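Local atomic coordinates of putative OmpA family lipoprotein (Burkholderia cenocepacia, PDB entry 5LKW), a protein that probably acts in the Tol-Pal system, which supports outer-membrane invagination at cell division and membrane integrity, and binds the peptidoglycan component diaminopimelic acid through its periplasmic OmpA-like domain. Residues 36-41 with 116-121; 50-55 with 74-79. All coordinates share one frame; numbering follows the deposited sequence.

Contact 1. Residues 36-41 with 116-121; sequences QQHAQY and ADLVYQ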
ATOM      1  N   GLN A  36      -0.133  12.230   2.302  1.00 31.40           N
ATOM      2  CA  GLN A  36       0.200  13.376   3.143  1.00 32.23           C
ATOM      3  C   GLN A  36      -0.254  13.151   4.570  1.00 33.36           C
ATOM      4  O   GLN A  36       0.496  13.412   5.526  1.00 32.67           O
ATOM      5  CB  GLN A  36      -0.408  14.645   2.536  1.00 32.80           C
ATOM      6  CG  GLN A  36       0.136  14.817   1.122  1.00 36.69           C
ATOM      7  CD  GLN A  36      -0.083  16.165   0.489  1.00 43.70           C
ATOM      8  OE1 GLN A  36      -1.124  16.394  -0.156  1.00 48.41           O
ATOM      9  NE2 GLN A  36       0.932  17.051   0.591  1.00 44.18           N
ATOM     10  N   GLN A  37      -1.475  12.635   4.715  1.00 33.36           N
ATOM     11  CA  GLN A  37      -1.953  12.299   6.027  1.00 33.95           C
ATOM     12  C   GLN A  37      -1.062  11.272   6.697  1.00 32.46           C
ATOM     13  O   GLN A  37      -0.564  11.505   7.820  1.00 31.66           O
ATOM     14  CB  GLN A  37      -3.409  11.851   5.986  1.00 34.04           C
ATOM     15  CG  GLN A  37      -4.374  12.989   6.292  1.00 40.16           C
ATOM     16  CD  GLN A  37      -5.499  13.117   5.276  1.00 48.19           C
ATOM     17  OE1 GLN A  37      -5.545  12.396   4.270  1.00 51.01           O
ATOM     18  NE2 GLN A  37      -6.417  14.054   5.531  1.00 49.31           N
ATOM     19  N   HIS A  38      -0.849  10.146   6.026  1.00 30.41           N
ATOM     20  CA  HIS A  38       0.037   9.137   6.607  1.00 31.01           C
ATOM     21  C   HIS A  38       1.451   9.629   6.897  1.00 30.48           C
ATOM     22  O   HIS A  38       1.966   9.341   7.974  1.00 29.81           O
ATOM     23  CB  HIS A  38      -0.006   7.814   5.850  1.00 29.71           C
ATOM     24  CG  HIS A  38      -1.246   7.023   6.148  1.00 30.60           C
ATOM     25  ND1 HIS A  38      -2.409   7.155   5.414  1.00 30.78           N
ATOM     26  CD2 HIS A  38      -1.525   6.146   7.144  1.00 28.87           C
ATOM     27  CE1 HIS A  38      -3.335   6.359   5.919  1.00 26.76           C
ATOM     28  NE2 HIS A  38      -2.829   5.747   6.976  1.00 31.10           N
ATOM     29  N   ALA A  39       2.037  10.368   5.940  1.00 30.82           N
ATOM     30  CA  ALA A  39       3.368  10.968   6.087  1.00 32.38           C
ATOM     31  C   ALA A  39       3.461  11.855   7.343  1.00 33.62           C
ATOM     32  O   ALA A  39       4.434  11.763   8.090  1.00 32.38           O
ATOM     33  CB  ALA A  39       3.756  11.767   4.853  1.00 32.43           C
ATOM     34  N   GLN A  40       2.452  12.696   7.548  1.00 34.58           N
ATOM     35  CA  GLN A  40       2.411  13.595   8.696  1.00 37.17           C
ATOM     36  C   GLN A  40       2.386  12.779   9.991  1.00 37.50           C
ATOM     37  O   GLN A  40       3.177  13.035  10.905  1.00 38.03           O
ATOM     38  CB  GLN A  40       1.196  14.540   8.605  1.00 37.66           C
ATOM     39  CG  GLN A  40       1.196  15.756   9.537  1.00 40.79           C
ATOM     40  CD  GLN A  40       2.541  16.469   9.618  1.00 46.29           C
ATOM     41  OE1 GLN A  40       3.149  16.816   8.596  1.00 50.09           O
ATOM     42  NE2 GLN A  40       3.001  16.711  10.842  1.00 47.74           N
ATOM     43  N   TYR A  41       1.516  11.772  10.052  1.00 37.28           N
ATOM     44  CA  TYR A  41       1.512  10.869  11.185  1.00 37.29           C
ATOM     45  C   TYR A  41       2.890  10.231  11.435  1.00 37.09           C
ATOM     46  O   TYR A  41       3.436  10.339  12.536  1.00 37.02           O
ATOM     47  CB  TYR A  41       0.400   9.818  11.072  1.00 37.79           C
ATOM     48  CG  TYR A  41       0.391   8.888  12.257  1.00 38.87           C
ATOM     49  CD1 TYR A  41      -0.538   9.035  13.288  1.00 39.82           C
ATOM     50  CD2 TYR A  41       1.325   7.882  12.358  1.00 39.25           C
ATOM     51  CE1 TYR A  41      -0.547   8.176  14.376  1.00 40.21           C
ATOM     52  CE2 TYR A  41       1.339   7.021  13.449  1.00 43.88           C
ATOM     53  CZ  TYR A  41       0.402   7.162  14.451  1.00 44.07           C
ATOM     54  OH  TYR A  41       0.446   6.285  15.531  1.00 46.80           O
ATOM     55  N   ALA A 116      -2.154  -1.982  -2.412  1.00 15.78           N
ATOM     56  CA  ALA A 116      -1.050  -1.905  -1.432  1.00 15.46           C
ATOM     57  C   ALA A 116      -1.605  -1.440  -0.132  1.00 16.11           C
ATOM     58  O   ALA A 116      -2.336  -0.433  -0.124  1.00 14.54           O
ATOM     59  CB  ALA A 116       0.086  -0.897  -1.923  1.00 13.36           C
ATOM     60  N   ASP A 117      -1.269  -2.161   0.963  1.00 17.20           N
ATOM     61  CA  ASP A 117      -1.744  -1.819   2.294  1.00 18.97           C
ATOM     62  C   ASP A 117      -0.614  -1.299   3.189  1.00 19.93           C
ATOM     63  O   ASP A 117       0.483  -1.900   3.251  1.00 17.90           O
ATOM     64  CB  ASP A 117      -2.370  -3.041   3.032  1.00 19.00           C
ATOM     65  CG  ASP A 117      -3.482  -3.721   2.247  1.00 18.12           C
ATOM     66  OD1 ASP A 117      -4.345  -3.013   1.654  1.00 18.12           O
ATOM     67  OD2 ASP A 117      -3.504  -4.987   2.274  1.00 17.31           O
ATOM     68  N   LEU A 118      -0.979  -0.278   3.978  1.00 21.34           N
ATOM     69  CA  LEU A 118      -0.134   0.274   5.026  1.00 22.94           C
ATOM     70  C   LEU A 118      -0.457  -0.537   6.245  1.00 23.80           C
ATOM     71  O   LEU A 118      -1.571  -0.432   6.773  1.00 23.68           O
ATOM     72  CB  LEU A 118      -0.458   1.772   5.244  1.00 22.26           C
ATOM     73  CG  LEU A 118       0.026   2.849   4.232  1.00 24.30           C
ATOM     74  CD1 LEU A 118      -0.581   2.729   2.933  1.00 26.96           C
ATOM     75  CD2 LEU A 118      -0.353   4.246   4.710  1.00 24.20           C
ATOM     76  N   VAL A 119       0.495  -1.366   6.694  1.00 24.68           N
ATOM     77  CA  VAL A 119       0.216  -2.222   7.867  1.00 25.47           C
ATOM     78  C   VAL A 119       1.070  -1.720   9.061  1.00 27.69           C
ATOM     79  O   VAL A 119       2.287  -1.890   9.110  1.00 27.21           O
ATOM     80  CB  VAL A 119       0.451  -3.709   7.548  1.00 25.74           C
ATOM     81  CG1 VAL A 119      -0.019  -4.610   8.723  1.00 24.57           C
ATOM     82  CG2 VAL A 119      -0.218  -4.117   6.144  1.00 23.88           C
ATOM     83  N   TYR A 120       0.410  -1.064   9.997  1.00 29.65           N
ATOM     84  CA  TYR A 120       1.122  -0.310  11.010  1.00 32.46           C
ATOM     85  C   TYR A 120       1.496  -1.306  12.069  1.00 34.30           C
ATOM     86  O   TYR A 120       0.631  -2.084  12.510  1.00 34.11           O
ATOM     87  CB  TYR A 120       0.236   0.798  11.546  1.00 31.24           C
ATOM     88  CG  TYR A 120       0.334   2.096  10.751  1.00 32.37           C
ATOM     89  CD1 TYR A 120       1.439   2.953  10.925  1.00 31.32           C
ATOM     90  CD2 TYR A 120      -0.664   2.472   9.827  1.00 29.34           C
ATOM     91  CE1 TYR A 120       1.550   4.143  10.219  1.00 32.05           C
ATOM     92  CE2 TYR A 120      -0.583   3.679   9.118  1.00 31.02           C
ATOM     93  CZ  TYR A 120       0.550   4.530   9.327  1.00 32.76           C
ATOM     94  OH  TYR A 120       0.722   5.762   8.687  1.00 27.72           O
ATOM     95  N   GLN A 121       2.795  -1.317  12.402  1.00 36.98           N
ATOM     96  CA  GLN A 121       3.408  -2.270  13.353  1.00 39.15           C
ATOM     97  C   GLN A 121       3.086  -1.945  14.809  1.00 40.89           C
ATOM     98  O   GLN A 121       3.005  -0.765  15.201  1.00 40.23           O
ATOM     99  CB  GLN A 121       4.957  -2.337  13.205  1.00 39.18           C
ATOM    100  CG  GLN A 121       5.472  -2.942  11.892  1.00 39.11           C
ATOM    101  CD  GLN A 121       4.664  -4.163  11.474  1.00 41.61           C
ATOM    102  OE1 GLN A 121       3.676  -4.035  10.743  1.00 42.28           O
ATOM    103  NE2 GLN A 121       5.066  -5.354  11.952  1.00 39.38           N
TER

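Contact 2. Residues 50-55 with 74-79; sequences VLIQGN and EAVRRA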
ATOM      1  N   VAL A  50       5.710   1.157   9.708  1.00 33.11           N
ATOM      2  CA  VAL A  50       4.620   0.735   8.833  1.00 31.85           C
ATOM      3  C   VAL A  50       5.215  -0.274   7.864  1.00 30.89           C
ATOM      4  O   VAL A  50       6.295  -0.078   7.320  1.00 31.11           O
ATOM      5  CB  VAL A  50       3.955   1.948   8.089  1.00 31.30           C
ATOM      6  CG1 VAL A  50       4.931   2.641   7.135  1.00 33.44           C
ATOM      7  CG2 VAL A  50       2.704   1.543   7.343  1.00 31.27           C
ATOM      8  N   LEU A  51       4.502  -1.374   7.680  1.00 28.70           N
ATOM      9  CA  LEU A  51       4.846  -2.328   6.664  1.00 27.00           C
ATOM     10  C   LEU A  51       3.965  -2.041   5.470  1.00 25.19           C
ATOM     11  O   LEU A  51       2.750  -2.026   5.596  1.00 25.99           O
ATOM     12  CB  LEU A  51       4.550  -3.731   7.175  1.00 25.48           C
ATOM     13  CG  LEU A  51       4.951  -4.874   6.280  1.00 25.91           C
ATOM     14  CD1 LEU A  51       6.482  -5.064   6.231  1.00 29.07           C
ATOM     15  CD2 LEU A  51       4.233  -6.147   6.833  1.00 25.80           C
ATOM     16  N   ILE A  52       4.563  -1.863   4.301  1.00 24.13           N
ATOM     17  CA  ILE A  52       3.769  -1.567   3.106  1.00 21.93           C
ATOM     18  C   ILE A  52       3.793  -2.825   2.247  1.00 21.70           C
ATOM     19  O   ILE A  52       4.821  -3.168   1.713  1.00 21.78           O
ATOM     20  CB  ILE A  52       4.363  -0.356   2.293  1.00 23.45           C
ATOM     21  CG1 ILE A  52       4.334   0.970   3.100  1.00 21.37           C
ATOM     22  CG2 ILE A  52       3.626  -0.142   0.938  1.00 16.75           C
ATOM     23  CD1 ILE A  52       5.456   1.882   2.578  1.00 19.15           C
ATOM     24  N   GLN A  53       2.647  -3.501   2.132  1.00 21.97           N
ATOM     25  CA  GLN A  53       2.472  -4.783   1.424  1.00 21.03           C
ATOM     26  C   GLN A  53       1.752  -4.572   0.066  1.00 20.77           C
ATOM     27  O   GLN A  53       0.581  -4.143   0.030  1.00 20.40           O
ATOM     28  CB  GLN A  53       1.587  -5.723   2.236  1.00 21.62           C
ATOM     29  CG  GLN A  53       1.981  -5.956   3.681  1.00 24.65           C
ATOM     30  CD  GLN A  53       1.201  -7.105   4.273  1.00 23.95           C
ATOM     31  OE1 GLN A  53      -0.027  -7.066   4.338  1.00 28.24           O
ATOM     32  NE2 GLN A  53       1.907  -8.142   4.697  1.00 30.04           N
ATOM     33  N   GLY A  54       2.463  -4.877  -1.015  1.00 19.18           N
ATOM     34  CA  GLY A  54       1.938  -4.909  -2.380  1.00 18.61           C
ATOM     35  C   GLY A  54       1.332  -6.269  -2.751  1.00 17.39           C
ATOM     36  O   GLY A  54       1.906  -7.317  -2.454  1.00 18.54           O
ATOM     37  N   ASN A  55       0.180  -6.212  -3.387  1.00 16.88           N
ATOM     38  CA  ASN A  55      -0.653  -7.364  -3.771  1.00 17.23           C
ATOM     39  C   ASN A  55      -1.000  -7.139  -5.261  1.00 16.87           C
ATOM     40  O   ASN A  55      -0.919  -6.006  -5.771  1.00 16.47           O
ATOM     41  CB  ASN A  55      -1.935  -7.485  -2.911  1.00 15.43           C
ATOM     42  CG  ASN A  55      -1.652  -7.669  -1.395  1.00 18.69           C
ATOM     43  OD1 ASN A  55      -1.584  -8.787  -0.930  1.00 22.97           O
ATOM     44  ND2 ASN A  55      -1.454  -6.568  -0.654  1.00 19.29           N
ATOM     45  N   GLU A  74       6.704  -0.140  -3.312  1.00 20.37           N
ATOM     46  CA  GLU A  74       7.833   0.791  -3.451  1.00 22.31           C
ATOM     47  C   GLU A  74       7.346   2.135  -3.927  1.00 22.70           C
ATOM     48  O   GLU A  74       7.763   3.174  -3.378  1.00 23.06           O
ATOM     49  CB  GLU A  74       8.936   0.229  -4.363  1.00 22.35           C
ATOM     50  CG  GLU A  74       9.738  -0.901  -3.678  1.00 27.80           C
ATOM     51  CD  GLU A  74      10.839  -1.539  -4.548  1.00 33.73           C
ATOM     52  OE1 GLU A  74      10.836  -1.366  -5.805  1.00 31.76           O
ATOM     53  OE2 GLU A  74      11.678  -2.256  -3.943  1.00 34.36           O
ATOM     54  N   ALA A  75       6.424   2.112  -4.909  1.00 21.54           N
ATOM     55  CA  ALA A  75       5.661   3.289  -5.301  1.00 20.04           C
ATOM     56  C   ALA A  75       5.007   4.051  -4.107  1.00 20.19           C
ATOM     57  O   ALA A  75       5.056   5.277  -4.046  1.00 20.11           O
ATOM     58  CB  ALA A  75       4.638   2.923  -6.405  1.00 19.68           C
ATOM     59  N   VAL A  76       4.412   3.337  -3.147  1.00 20.36           N
ATOM     60  CA  VAL A  76       3.793   3.955  -1.966  1.00 19.73           C
ATOM     61  C   VAL A  76       4.880   4.497  -0.981  1.00 22.13           C
ATOM     62  O   VAL A  76       4.784   5.623  -0.489  1.00 23.34           O
ATOM     63  CB  VAL A  76       2.864   2.949  -1.241  1.00 20.31           C
ATOM     64  CG1 VAL A  76       2.358   3.523   0.086  1.00 19.39           C
ATOM     65  CG2 VAL A  76       1.674   2.466  -2.175  1.00 17.32           C
ATOM     66  N   ARG A  77       5.857   3.674  -0.687  1.00 23.08           N
ATOM     67  CA  ARG A  77       7.036   4.058   0.148  1.00 25.07           C
ATOM     68  C   ARG A  77       7.689   5.310  -0.425  1.00 24.11           C
ATOM     69  O   ARG A  77       7.871   6.299   0.277  1.00 25.21           O
ATOM     70  CB  ARG A  77       8.041   2.885   0.263  1.00 24.52           C
ATOM     71  CG  ARG A  77       9.299   3.196   1.172  1.00 26.16           C
ATOM     72  CD  ARG A  77      10.449   2.234   0.935  1.00 29.07           C
ATOM     73  NE  ARG A  77      10.926   2.458  -0.428  1.00 31.08           N
ATOM     74  CZ  ARG A  77      11.622   1.603  -1.172  1.00 30.87           C
ATOM     75  NH1 ARG A  77      11.981   0.406  -0.710  1.00 31.40           N
ATOM     76  NH2 ARG A  77      11.946   1.964  -2.412  1.00 31.23           N
ATOM     77  N   ARG A  78       7.948   5.294  -1.730  1.00 24.52           N
ATOM     78  CA  ARG A  78       8.545   6.420  -2.423  1.00 25.82           C
ATOM     79  C   ARG A  78       7.726   7.705  -2.282  1.00 26.77           C
ATOM     80  O   ARG A  78       8.274   8.791  -1.995  1.00 26.12           O
ATOM     81  CB  ARG A  78       8.738   6.054  -3.900  1.00 25.77           C
ATOM     82  CG  ARG A  78       8.830   7.244  -4.835  1.00 28.90           C
ATOM     83  CD  ARG A  78       9.455   6.854  -6.179  1.00 29.15           C
ATOM     84  NE  ARG A  78       8.453   6.277  -7.062  1.00 35.77           N
ATOM     85  CZ  ARG A  78       8.344   4.979  -7.366  1.00 37.21           C
ATOM     86  NH1 ARG A  78       9.187   4.073  -6.869  1.00 35.38           N
ATOM     87  NH2 ARG A  78       7.368   4.591  -8.182  1.00 37.85           N
ATOM     88  N   ALA A  79       6.413   7.605  -2.490  1.00 27.30           N
ATOM     89  CA  ALA A  79       5.516   8.755  -2.288  1.00 27.94           C
ATOM     90  C   ALA A  79       5.568   9.270  -0.873  1.00 27.81           C
ATOM     91  O   ALA A  79       5.419  10.466  -0.650  1.00 27.72           O
ATOM     92  CB  ALA A  79       4.053   8.391  -2.631  1.00 28.13           C
TER

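Contact 1. Residues 36-41 with 116-121
L118 lays one methyl group over the imidazole of H38: CD2 stands 3.4 Å from the ring centroid, 17° off the ring normal, a CH-pi contact made over the face but shifted toward the rim. The two side chains come from opposite directions, H38 from the helix and L118 from the strand. Y120 approaches the same imidazole in a different way. Its ring lies beside that of H38, rim to rim, with CE2 of Y120 3.7 Å from NE2 of H38 and the planes turned by 21°. Against Y41 the Y120 ring sits obliquely, neither stacked nor edge-to-face, and the nearest ring carbons, CD2 of Y41 and CE1 of Y120, are 4.3 Å apart. H38, Y41 and Y120 thus form a small aromatic cluster between helix and sheet, with L118 covering one face of the imidazole. The hydroxyl of Y120 is buried here and has no polar partner in the model.

What positions these rings lies one shell further out. With CG of H38 beside the backbone N (chi1 -76°), the imidazole stays on the sheet-facing side and ND1 turns back to bond the backbone oxygen of L34; NE2 makes a weak hydrogen bond to the carbonyl of L13. The hydroxyl of Y41 is hydrogen-bonded to R48 and D4, and its ring stacks with H45. The axes of segments 36-41 and 116-120 approach to 12.2 Å and run roughly parallel. Helix 32-44 packs by aromatic and aliphatic side chains on strand 115-120, the helix-on-sheet layering of the alpha/beta sandwich in OmpA-like domains.

Contact 2. Residues 50-55 with 74-79
I52 carries the strand side of this contact, meeting V76 with one branch and R77 with the other. All of the packing is aliphatic. The CG2 methyl of I52 lies 3.9 Å from CB of V76 and 4.0 Å from CG1 of V76, where the two branched side chains meet at a slant. The longer branch ends in CD1, which sits 3.6 Å from CB of R77 and equally close to CA of R77, against the helix backbone itself. With CG2 anti to the backbone N and CG1 anti to the carbonyl carbon (chi1 -64°), CG2 meets V76, while an extended chi2 (154°) carries CD1 on to R77. From the helix, V76 points its side chain toward the strand, whereas R77 offers just the root of its own and carries the guanidinium away from the strand.

Polar bonding works within each element and does not cross the contact. The helix keeps its own i to i-4 bonds, such as N of R78 to O of E74 at 2.7 Å. On the strand, the backbone of I52 is bonded to E91 and V93 of strand 90-96, while its side chain points to the helix-covered face of the sheet.

Surrounding side chains extend the apolar layer: V76 also touches A116 of strand 115-120, M35 of helix 32-44 and F20. At the edge of the contact the R77 side chain lies against M90. Strand 50-55, helix 62-82 and the parallel strand 90-96 form a beta-alpha-beta crossover, and I52 packs the connecting helix onto its first strand.

The centres of contacts 1 and 2 are 9 Å apart, and both rest on one mixed sheet. In it, strand 115-120 lies between strands 17-19 and 50-55, antiparallel to both. Backbone bonds tie the contacts directly: N of V119 probably bonds to O of L51, and N of D117 to O of Q53. Along the chain contact 2 is nested inside contact 1, since helix 32-44 leads into strand 50-55, helix 62-82 follows, and strand 115-120 comes last. Helices 32-44 and 62-82 meet through M35 and H38, which touch V76 and M80, so the two helices pack against each other as well as against the sheet of this peptidoglycan-binding domain.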